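Local coordinates for p-47 protein (Clostridium botulinum E1 str. 'BoNT E Beluga', PDB 5WIX) that is of unknown function but adopts a BPI-like TULIP fold, consistent with, though not proof of, binding of lipids or other hydrophobic molecules, at residues F302-F307 against C336-I341; N31-K36 against N408-K413; I182-P187 against L236-K241; Y286-A291 against L384-D389. One frame throughout, in Å; residues are numbered along the deposited sequence.

Contact 1 (F302-F307 against C336-I341); sequences FSMELF and CITKFI
Phe-307 and Ile-337 mark the nearest approach of two strand segments, 302-307 and 336-341, their CA atoms 8.6 Å apart with no backbone hydrogen bond joining them. The separation is that of next-but-one neighbours in a sheet: strand 311-322 runs antiparallel to both and exchanges backbone bonds with Ser-303, Glu-305 and Cys-336. Side chains therefore meet across this middle strand, one pair on each face of the sheet. On one face the Phe-307 ring reaches Ile-337, its CE2 lying 4.2 Å from CG2 of Ile-337 and equally close to the CD1 methyl of that residue. The two branches of the isoleucine thus share a single ring carbon, and the side chains cross at about a right angle. With CG of Phe-307 turned opposite its own backbone N (chi1 160°), the ring projects toward strand 328-343. Such strongly curved antiparallel sheets, wrapped about a long helix, define the TULIP fold, and helix 240-252 packs against Met-304 on the other face. There Met-304 sends out a chain that is straight as far as SD and then bends (chi3 -141°), which carries CE to within 3.9 Å of Thr-338 OG1. This is a van der Waals touch of a methyl group on a hydroxyl oxygen. Met-304 also packs on Leu-248 and Leu-252 of the helix, while Thr-338 touches Leu-391.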
# COMPACT_ATOMS: atom_id res chain seq x y z
N PHE A 302 17.82 4.02 22.84
CA PHE A 302 17.95 3.30 21.58
C PHE A 302 17.17 4.02 20.52
O PHE A 302 16.06 4.48 20.77
CB PHE A 302 17.44 1.88 21.74
CG PHE A 302 17.47 1.06 20.48
CD1 PHE A 302 18.49 0.14 20.26
CD2 PHE A 302 16.45 1.16 19.55
CE1 PHE A 302 18.51 -0.64 19.13
CE2 PHE A 302 16.46 0.38 18.42
CZ PHE A 302 17.49 -0.53 18.21
N SER A 303 17.75 4.11 19.33
CA SER A 303 17.10 4.81 18.24
C SER A 303 17.41 4.16 16.89
O SER A 303 18.55 3.83 16.59
CB SER A 303 17.53 6.27 18.22
OG SER A 303 18.07 6.59 16.95
N MET A 304 16.36 3.95 16.11
CA MET A 304 16.49 3.46 14.74
C MET A 304 15.59 4.30 13.84
O MET A 304 14.37 4.18 13.91
CB MET A 304 16.11 1.98 14.66
CG MET A 304 16.62 1.24 13.43
SD MET A 304 16.15 -0.52 13.36
CE MET A 304 17.63 -1.28 12.69
N GLU A 305 16.18 5.16 13.02
CA GLU A 305 15.42 5.97 12.04
C GLU A 305 15.78 5.57 10.60
O GLU A 305 16.88 5.09 10.34
CB GLU A 305 15.66 7.48 12.25
CG GLU A 305 16.93 8.06 11.62
CD GLU A 305 17.15 9.54 11.95
OE1 GLU A 305 17.04 9.91 13.14
OE2 GLU A 305 17.43 10.34 11.02
N LEU A 306 14.85 5.75 9.67
CA LEU A 306 15.13 5.38 8.29
C LEU A 306 16.01 6.43 7.62
O LEU A 306 15.80 7.63 7.80
CB LEU A 306 13.85 5.18 7.50
CG LEU A 306 14.05 4.44 6.19
CD1 LEU A 306 14.61 3.07 6.45
CD2 LEU A 306 12.75 4.35 5.41
N PHE A 307 16.97 5.97 6.84
CA PHE A 307 18.09 6.81 6.41
C PHE A 307 18.50 6.50 4.95
O PHE A 307 18.59 5.33 4.55
CB PHE A 307 19.24 6.60 7.41
CG PHE A 307 20.61 6.98 6.92
CD1 PHE A 307 21.02 8.30 6.91
CD2 PHE A 307 21.53 6.00 6.56
CE1 PHE A 307 22.30 8.64 6.49
CE2 PHE A 307 22.80 6.33 6.13
CZ PHE A 307 23.19 7.65 6.10
N CYS A 336 25.32 2.18 13.91
CA CYS A 336 25.39 1.04 12.99
C CYS A 336 24.31 1.07 11.92
O CYS A 336 23.12 0.91 12.21
CB CYS A 336 25.30 -0.27 13.77
SG CYS A 336 25.32 -1.75 12.72
N ILE A 337 24.76 1.27 10.68
CA ILE A 337 23.90 1.32 9.51
C ILE A 337 23.57 -0.08 8.97
O ILE A 337 24.48 -0.86 8.66
CB ILE A 337 24.58 2.11 8.41
CG1 ILE A 337 25.21 3.38 9.00
CG2 ILE A 337 23.59 2.39 7.29
CD1 ILE A 337 24.21 4.36 9.54
N THR A 338 22.29 -0.40 8.87
CA THR A 338 21.89 -1.65 8.22
C THR A 338 21.12 -1.32 6.95
O THR A 338 20.61 -0.21 6.82
CB THR A 338 21.03 -2.52 9.13
OG1 THR A 338 19.88 -1.78 9.53
CG2 THR A 338 21.81 -2.89 10.35
N LYS A 339 21.01 -2.30 6.05
CA LYS A 339 20.47 -2.07 4.71
C LYS A 339 19.40 -3.07 4.26
O LYS A 339 19.57 -4.28 4.40
CB LYS A 339 21.61 -2.08 3.68
CG LYS A 339 21.17 -1.89 2.25
CD LYS A 339 22.35 -1.99 1.27
CE LYS A 339 21.92 -1.66 -0.18
NZ LYS A 339 23.02 -1.75 -1.18
N PHE A 340 18.32 -2.55 3.68
CA PHE A 340 17.27 -3.38 3.09
C PHE A 340 17.84 -4.25 1.99
O PHE A 340 18.74 -3.83 1.27
CB PHE A 340 16.14 -2.50 2.56
CG PHE A 340 15.12 -3.24 1.74
CD1 PHE A 340 14.02 -3.82 2.35
CD2 PHE A 340 15.22 -3.30 0.36
CE1 PHE A 340 13.06 -4.49 1.60
CE2 PHE A 340 14.27 -3.96 -0.39
CZ PHE A 340 13.19 -4.55 0.22
N ILE A 341 17.30 -5.45 1.85
CA ILE A 341 17.82 -6.45 0.92
C ILE A 341 16.66 -7.29 0.44
O ILE A 341 15.93 -7.87 1.24
CB ILE A 341 18.88 -7.38 1.57
CG1 ILE A 341 20.25 -6.70 1.57
CG2 ILE A 341 18.96 -8.73 0.84
CD1 ILE A 341 20.74 -6.41 0.20

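Contact 2 (N31-K36 against N408-K413); sequences NRVVNK and NWNNLK
The side-chain amide oxygen OD1 of Asn-410 lies 3.5 Å from Val-34 CG2 and accepts a hydrogen bond from the hydroxyl of Tyr-171, so the buried amide has its polar partner outside the two segments. Toward residues 31-36 the amide makes van der Waals contacts. Both ends of the amide take part: besides CG2, the CB of Val-34 is 3.8 Å from OD1 of Asn-410, whereas ND2 of Asn-410 stands 4.0 Å from the CA of Val-34. The amide and the valine cross at about a right angle. One residue earlier in the helix, Val-33 contributes a single methyl, CG1, which is 4.2 Å from ND2 of Asn-410. In the BPI-like architecture of this chain the contact joins the beginning of a helix that directly follows strand 25-30 of the six-stranded sheet to a turn that leaves strand 407-409 at the margin of another sheet. That turn, type II from Asn-408 to Asn-411, places Asn-410 at its third position with a positive phi of 64°. From there CG swings opposite the carbonyl carbon (chi1 -55°), and the amide extends toward the helix, whose Val-34 has its CA 6.9 Å from that of Asn-410. Tyr-204 of strand 203-210 touches Val-34 and also meets the ring of Trp-409. His-37, further along the helix, packs on Asn-410 and Leu-412.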
# COMPACT_ATOMS: atom_id res chain seq x y z
N ASN A 31 -4.96 -0.33 -15.70
CA ASN A 31 -6.19 -0.34 -16.49
C ASN A 31 -6.11 -1.48 -17.50
O ASN A 31 -7.12 -2.10 -17.83
CB ASN A 31 -6.45 1.01 -17.19
CG ASN A 31 -5.59 1.20 -18.43
OD1 ASN A 31 -4.41 0.81 -18.46
ND2 ASN A 31 -6.17 1.79 -19.46
N ARG A 32 -4.89 -1.77 -17.96
CA ARG A 32 -4.69 -2.85 -18.93
C ARG A 32 -5.22 -4.16 -18.34
O ARG A 32 -5.69 -5.03 -19.07
CB ARG A 32 -3.21 -2.98 -19.32
CG ARG A 32 -2.59 -1.72 -19.97
CD ARG A 32 -1.40 -2.05 -20.90
NE ARG A 32 -0.33 -2.80 -20.23
CZ ARG A 32 0.75 -2.26 -19.67
NH1 ARG A 32 0.93 -0.95 -19.69
NH2 ARG A 32 1.66 -3.04 -19.09
N VAL A 33 -5.18 -4.26 -17.01
CA VAL A 33 -5.66 -5.43 -16.28
C VAL A 33 -7.19 -5.51 -16.18
O VAL A 33 -7.81 -6.48 -16.62
CB VAL A 33 -5.06 -5.47 -14.87
CG1 VAL A 33 -5.75 -6.52 -14.00
CG2 VAL A 33 -3.57 -5.73 -14.95
N VAL A 34 -7.79 -4.48 -15.59
CA VAL A 34 -9.23 -4.48 -15.39
C VAL A 34 -10.03 -4.46 -16.70
O VAL A 34 -11.06 -5.12 -16.79
CB VAL A 34 -9.64 -3.30 -14.51
CG1 VAL A 34 -8.94 -2.05 -14.98
CG2 VAL A 34 -11.17 -3.12 -14.51
N ASN A 35 -9.54 -3.72 -17.70
CA ASN A 35 -10.20 -3.65 -19.01
C ASN A 35 -10.55 -5.03 -19.54
O ASN A 35 -11.60 -5.23 -20.16
CB ASN A 35 -9.33 -2.94 -20.05
CG ASN A 35 -9.46 -1.43 -20.00
OD1 ASN A 35 -10.47 -0.88 -19.52
ND2 ASN A 35 -8.44 -0.74 -20.50
N LYS A 36 -9.64 -5.96 -19.29
CA LYS A 36 -9.75 -7.33 -19.79
C LYS A 36 -10.78 -8.16 -19.01
O LYS A 36 -11.53 -8.94 -19.61
CB LYS A 36 -8.37 -7.99 -19.75
CG LYS A 36 -7.33 -7.29 -20.66
CD LYS A 36 -6.01 -8.06 -20.73
CE LYS A 36 -5.05 -7.44 -21.75
NZ LYS A 36 -3.75 -8.18 -21.81
N ASN A 408 -8.40 -6.66 -3.18
CA ASN A 408 -8.26 -7.58 -4.30
C ASN A 408 -8.94 -6.98 -5.50
O ASN A 408 -10.17 -6.85 -5.52
CB ASN A 408 -8.88 -8.94 -3.99
CG ASN A 408 -8.37 -9.53 -2.70
OD1 ASN A 408 -7.27 -10.08 -2.65
ND2 ASN A 408 -9.17 -9.42 -1.65
N TRP A 409 -8.16 -6.58 -6.49
CA TRP A 409 -8.74 -5.97 -7.68
C TRP A 409 -9.48 -7.00 -8.53
O TRP A 409 -8.93 -8.06 -8.85
CB TRP A 409 -7.66 -5.30 -8.52
CG TRP A 409 -6.99 -4.20 -7.81
CD1 TRP A 409 -5.77 -4.24 -7.19
CD2 TRP A 409 -7.48 -2.87 -7.63
NE1 TRP A 409 -5.48 -3.02 -6.64
CE2 TRP A 409 -6.51 -2.16 -6.90
CE3 TRP A 409 -8.65 -2.20 -8.04
CZ2 TRP A 409 -6.67 -0.82 -6.56
CZ3 TRP A 409 -8.81 -0.87 -7.69
CH2 TRP A 409 -7.82 -0.19 -6.96
N ASN A 410 -10.72 -6.66 -8.88
CA ASN A 410 -11.59 -7.53 -9.67
C ASN A 410 -11.93 -8.81 -8.94
O ASN A 410 -12.11 -9.85 -9.58
CB ASN A 410 -10.95 -7.86 -11.02
CG ASN A 410 -10.57 -6.63 -11.80
OD1 ASN A 410 -11.43 -5.97 -12.41
ND2 ASN A 410 -9.28 -6.31 -11.82
N ASN A 411 -12.01 -8.74 -7.62
CA ASN A 411 -12.35 -9.89 -6.80
C ASN A 411 -11.39 -11.05 -7.04
O ASN A 411 -11.81 -12.20 -7.14
CB ASN A 411 -13.79 -10.33 -7.07
CG ASN A 411 -14.69 -10.17 -5.88
OD1 ASN A 411 -14.26 -9.69 -4.83
ND2 ASN A 411 -15.95 -10.57 -6.02
N LEU A 412 -10.11 -10.74 -7.15
CA LEU A 412 -9.13 -11.78 -7.44
C LEU A 412 -7.85 -11.63 -6.61
O LEU A 412 -7.43 -10.51 -6.28
CB LEU A 412 -8.78 -11.78 -8.92
CG LEU A 412 -9.91 -12.10 -9.90
CD1 LEU A 412 -9.52 -11.68 -11.30
CD2 LEU A 412 -10.30 -13.58 -9.87
N LYS A 413 -7.25 -12.77 -6.27
CA LYS A 413 -5.97 -12.78 -5.59
C LYS A 413 -4.84 -12.65 -6.61
O LYS A 413 -5.00 -12.95 -7.80
CB LYS A 413 -5.77 -14.06 -4.77
CG LYS A 413 -6.94 -14.51 -3.88
CD LYS A 413 -7.15 -13.61 -2.66
CE LYS A 413 -8.32 -14.12 -1.81
NZ LYS A 413 -8.88 -13.08 -0.88

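Contact 3 (I182-P187 against L236-K241); sequences IVWMNP and LLISEK
Trp-184 presents the rim of its indole to Ile-238: the CD1 methyl of Ile-238 sits at the ring edge, near the ring plane, 4.1 Å from CH2 of Trp-184. The two side chains cross at about a right angle, the ring ending against the branch tip instead of lying over it. Trp-184 holds CG between its backbone N and carbonyl carbon (chi1 63°), a position from which the benzene half of the indole reaches the strand. Met-185 approaches differently. Its CE meets CD1 of Leu-236 tip to tip at 4.2 Å, after a chain that is extended about chi2 and bends at chi3 (86°). The two neighbours also support each other, since CG of Met-185 lies 3.4 Å above one face of the indole, offset toward its rim. Leu-236 and Ile-238 both point toward the loop from strand 234-238, an inner strand of the six-stranded antiparallel sheet, and Ser-239 then serves as N-cap of helix 240-252. Ile-25 and Tyr-27 of strand 25-30, and Ile-402 of helix 399-403, also touch Met-185, and Leu-242 and Asn-246 touch Trp-184. The loop before strand 187-195 is thus laid over the sheet and the start of the helix. Every touching group across the two segments is apolar, so their association rests on dispersion and the burial of hydrocarbon, without a directional bond to fix the angle of approach.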
# COMPACT_ATOMS: atom_id res chain seq x y z
N ILE A 182 -5.20 -9.23 9.29
CA ILE A 182 -4.11 -8.31 9.58
C ILE A 182 -4.67 -6.94 9.96
O ILE A 182 -5.09 -6.17 9.10
CB ILE A 182 -3.15 -8.14 8.39
CG1 ILE A 182 -2.71 -9.50 7.87
CG2 ILE A 182 -1.95 -7.30 8.80
CD1 ILE A 182 -1.97 -9.44 6.54
N VAL A 183 -4.62 -6.65 11.25
CA VAL A 183 -5.40 -5.57 11.84
C VAL A 183 -4.83 -4.18 11.58
O VAL A 183 -5.58 -3.21 11.44
CB VAL A 183 -5.54 -5.79 13.36
CG1 VAL A 183 -6.44 -4.74 13.98
CG2 VAL A 183 -6.09 -7.19 13.63
N TRP A 184 -3.51 -4.07 11.50
CA TRP A 184 -2.92 -2.76 11.34
C TRP A 184 -3.13 -2.22 9.93
O TRP A 184 -2.93 -1.03 9.69
CB TRP A 184 -1.44 -2.80 11.65
CG TRP A 184 -0.64 -3.67 10.74
CD1 TRP A 184 -0.29 -4.96 10.95
CD2 TRP A 184 -0.04 -3.29 9.49
NE1 TRP A 184 0.47 -5.42 9.90
CE2 TRP A 184 0.64 -4.41 9.00
CE3 TRP A 184 -0.03 -2.11 8.74
CZ2 TRP A 184 1.33 -4.40 7.78
CZ3 TRP A 184 0.65 -2.09 7.54
CH2 TRP A 184 1.32 -3.23 7.07
N MET A 185 -3.52 -3.10 9.02
CA MET A 185 -3.77 -2.71 7.64
C MET A 185 -5.22 -2.30 7.42
O MET A 185 -5.55 -1.72 6.39
CB MET A 185 -3.45 -3.84 6.67
CG MET A 185 -2.06 -3.81 6.09
SD MET A 185 -1.84 -5.14 4.90
CE MET A 185 -2.47 -4.37 3.41
N ASN A 186 -6.08 -2.61 8.38
CA ASN A 186 -7.50 -2.32 8.23
C ASN A 186 -7.76 -0.83 8.09
O ASN A 186 -7.30 -0.03 8.91
CB ASN A 186 -8.29 -2.89 9.41
CG ASN A 186 -8.33 -4.41 9.41
OD1 ASN A 186 -8.29 -5.04 8.34
ND2 ASN A 186 -8.40 -5.00 10.60
N PRO A 187 -8.47 -0.45 7.02
CA PRO A 187 -8.81 0.94 6.69
C PRO A 187 -10.06 1.46 7.38
O PRO A 187 -11.03 0.72 7.47
CB PRO A 187 -9.05 0.88 5.18
CG PRO A 187 -9.50 -0.51 4.93
CD PRO A 187 -8.80 -1.38 5.92
N LEU A 236 1.11 -1.84 -4.23
CA LEU A 236 0.70 -1.53 -2.86
C LEU A 236 1.81 -0.71 -2.21
O LEU A 236 2.97 -1.13 -2.20
CB LEU A 236 0.42 -2.82 -2.10
CG LEU A 236 -0.20 -2.93 -0.69
CD1 LEU A 236 -1.05 -4.17 -0.53
CD2 LEU A 236 0.92 -2.95 0.35
N LEU A 237 1.45 0.46 -1.70
CA LEU A 237 2.42 1.33 -1.05
C LEU A 237 2.14 1.57 0.44
O LEU A 237 1.13 2.21 0.79
CB LEU A 237 2.49 2.68 -1.75
CG LEU A 237 3.77 3.41 -1.35
CD1 LEU A 237 4.93 2.41 -1.40
CD2 LEU A 237 4.04 4.58 -2.28
N ILE A 238 3.03 1.08 1.30
CA ILE A 238 2.92 1.28 2.75
C ILE A 238 3.74 2.48 3.23
O ILE A 238 4.93 2.60 2.89
CB ILE A 238 3.38 0.03 3.52
CG1 ILE A 238 2.39 -1.11 3.33
CG2 ILE A 238 3.53 0.34 4.98
CD1 ILE A 238 3.05 -2.48 3.39
N SER A 239 3.09 3.37 3.98
CA SER A 239 3.74 4.55 4.55
C SER A 239 4.94 4.16 5.41
O SER A 239 5.00 3.03 5.91
CB SER A 239 2.75 5.35 5.40
OG SER A 239 2.59 4.74 6.68
N GLU A 240 5.88 5.08 5.60
CA GLU A 240 7.05 4.78 6.42
C GLU A 240 6.66 4.31 7.83
O GLU A 240 7.17 3.30 8.31
CB GLU A 240 7.98 5.98 6.52
CG GLU A 240 8.88 5.94 7.76
CD GLU A 240 10.07 6.88 7.68
OE1 GLU A 240 10.18 7.78 8.53
OE2 GLU A 240 10.90 6.71 6.77
N LYS A 241 5.75 5.03 8.47
CA LYS A 241 5.35 4.72 9.84
C LYS A 241 4.89 3.27 9.94
O LYS A 241 5.52 2.46 10.64
CB LYS A 241 4.26 5.67 10.35
CG LYS A 241 3.84 5.42 11.80
CD LYS A 241 2.87 6.50 12.33
CE LYS A 241 1.44 5.96 12.49
NZ LYS A 241 1.39 4.59 13.12

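Contact 4 (Y286-A291 against L384-D389); sequences YGIKVA and LKSFRD
Strand 288-290 passes beside helix 370-390 with the CA atoms of Ile-288 and Ser-386, its nearest pair, 8.3 Å apart. This is a helix-on-sheet arrangement of the TULIP fold, in which a long helix is partly enclosed by a bent antiparallel sheet; strand 288-290 pairs with strand 293-307 at one part of that sheet, and the contact lies at the surface of the molecule. Within residues 384-389, Ser-386 makes the contact, pointing toward the strand and meeting two residues there. Ile-288 supplies the tip of its longer branch, CD1, which rests 3.8 Å from CB of Ser-386; Ser-383 is a further neighbour of Ile-288 on the helix. With CG1 set opposite the carbonyl carbon (chi1 -55°) and CD1 extended beyond it, the isoleucine projects directly at the serine. Tyr-286 comes from the loop just before the strand and is more exposed. Its ring is brought round by chi1 of 66°, and its closest atom is the hydroxyl: OH of Tyr-286 is 2.8 Å from OG of Ser-386, which also comes within 3.4 Å of CZ of Tyr-286. The same OG accepts a hydrogen bond from the indole NE1 of Trp-285, so two aromatic residues adjacent in sequence converge on one serine. Trp-285 also meets Phe-387 edge-to-face, while Val-290 extends the packing along the helix to Ser-378, Val-379 and Trp-382. Within the helix, NE of Arg-388 and OD1 of Asp-389 form a long ion pair of 3.9 Å, the carboxylate oxygen lying at the edge of the guanidinium and in its plane.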
# COMPACT_ATOMS: atom_id res chain seq x y z
N TYR A 286 20.48 -10.07 26.83
CA TYR A 286 20.66 -11.42 27.31
C TYR A 286 22.11 -11.66 27.77
O TYR A 286 23.00 -10.86 27.49
CB TYR A 286 20.25 -12.42 26.22
CG TYR A 286 21.11 -12.42 24.98
CD1 TYR A 286 22.26 -13.19 24.91
CD2 TYR A 286 20.76 -11.65 23.87
CE1 TYR A 286 23.05 -13.20 23.77
CE2 TYR A 286 21.54 -11.66 22.71
CZ TYR A 286 22.68 -12.43 22.67
OH TYR A 286 23.48 -12.45 21.54
N GLY A 287 22.35 -12.75 28.49
CA GLY A 287 23.66 -12.97 29.06
C GLY A 287 24.75 -13.42 28.08
O GLY A 287 24.56 -14.41 27.35
N ILE A 288 25.89 -12.72 28.11
CA ILE A 288 27.10 -13.07 27.34
C ILE A 288 28.24 -13.60 28.22
O ILE A 288 28.67 -12.90 29.13
CB ILE A 288 27.69 -11.84 26.61
CG1 ILE A 288 26.64 -11.19 25.71
CG2 ILE A 288 28.91 -12.23 25.80
CD1 ILE A 288 26.94 -9.72 25.48
N LYS A 289 28.75 -14.80 27.93
CA LYS A 289 29.83 -15.39 28.73
C LYS A 289 31.23 -15.05 28.23
O LYS A 289 31.66 -15.48 27.15
CB LYS A 289 29.71 -16.90 28.80
CG LYS A 289 30.81 -17.55 29.60
CD LYS A 289 30.42 -18.98 29.97
CE LYS A 289 31.63 -19.89 30.11
NZ LYS A 289 31.14 -21.29 30.24
N VAL A 290 31.94 -14.30 29.04
CA VAL A 290 33.30 -13.90 28.75
C VAL A 290 34.24 -14.47 29.79
O VAL A 290 34.13 -14.12 30.97
CB VAL A 290 33.43 -12.40 28.75
CG1 VAL A 290 34.84 -11.99 28.31
CG2 VAL A 290 32.37 -11.81 27.86
N ALA A 291 35.17 -15.30 29.34
CA ALA A 291 35.97 -16.13 30.24
C ALA A 291 34.98 -16.92 31.05
O ALA A 291 34.08 -17.54 30.47
CB ALA A 291 36.88 -15.30 31.13
N LEU A 384 29.09 -5.04 22.42
CA LEU A 384 28.84 -4.23 21.23
C LEU A 384 28.59 -5.13 20.02
O LEU A 384 27.65 -4.91 19.24
CB LEU A 384 30.01 -3.28 20.98
CG LEU A 384 30.09 -2.08 21.93
CD1 LEU A 384 31.31 -1.19 21.65
CD2 LEU A 384 28.80 -1.26 21.85
N LYS A 385 29.41 -6.17 19.90
CA LYS A 385 29.23 -7.13 18.83
C LYS A 385 27.84 -7.73 18.94
O LYS A 385 27.10 -7.75 17.96
CB LYS A 385 30.32 -8.20 18.87
CG LYS A 385 31.71 -7.60 18.58
CD LYS A 385 32.85 -8.63 18.53
CE LYS A 385 34.18 -7.96 18.13
NZ LYS A 385 35.31 -8.95 18.06
N SER A 386 27.48 -8.15 20.14
CA SER A 386 26.17 -8.74 20.36
C SER A 386 25.06 -7.84 19.82
O SER A 386 24.14 -8.34 19.19
CB SER A 386 25.93 -9.01 21.85
OG SER A 386 25.12 -10.18 22.00
N PHE A 387 25.19 -6.54 20.07
CA PHE A 387 24.20 -5.55 19.65
C PHE A 387 24.03 -5.51 18.12
O PHE A 387 22.98 -5.85 17.56
CB PHE A 387 24.59 -4.16 20.13
CG PHE A 387 24.59 -3.99 21.61
CD1 PHE A 387 23.95 -4.92 22.43
CD2 PHE A 387 25.22 -2.90 22.19
CE1 PHE A 387 23.95 -4.75 23.80
CE2 PHE A 387 25.22 -2.72 23.56
CZ PHE A 387 24.59 -3.64 24.37
N ARG A 388 25.10 -5.04 17.48
CA ARG A 388 25.21 -5.08 16.04
C ARG A 388 24.65 -6.37 15.44
O ARG A 388 23.78 -6.34 14.58
CB ARG A 388 26.67 -4.93 15.62
CG ARG A 388 26.89 -5.22 14.16
CD ARG A 388 28.31 -4.96 13.75
NE ARG A 388 29.20 -5.95 14.34
CZ ARG A 388 30.51 -5.81 14.41
NH1 ARG A 388 31.09 -4.70 13.95
NH2 ARG A 388 31.24 -6.77 14.97
N ASP A 389 25.11 -7.51 15.94
CA ASP A 389 24.69 -8.80 15.41
C ASP A 389 23.15 -8.93 15.37
O ASP A 389 22.60 -9.62 14.49
CB ASP A 389 25.31 -9.94 16.25
CG ASP A 389 26.76 -10.24 15.86
OD1 ASP A 389 27.49 -9.32 15.41
OD2 ASP A 389 27.18 -11.42 16.02

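Overall arrangement
The four contacts are spread along an elongated chain, with contacts 2 and 4 farthest apart, about 51 Å between centres, and on opposite sides of the chain's centre. Contact 3 lies close to that centre, about 21 Å from contact 2 and 20 Å from contact 1, again between centres. Contacts 1 and 4 use the same eight-stranded sheet, where strands 288-290 and 293-307 are neighbours, and they touch: Cys-336 SG is 4.1 Å from Arg-388 CG. Contacts 1 and 3 also meet, through Leu-306 and Glu-240 at the start of helix 240-252. Contact 2, whose segments lie near the two chain ends, spans the other three in sequence.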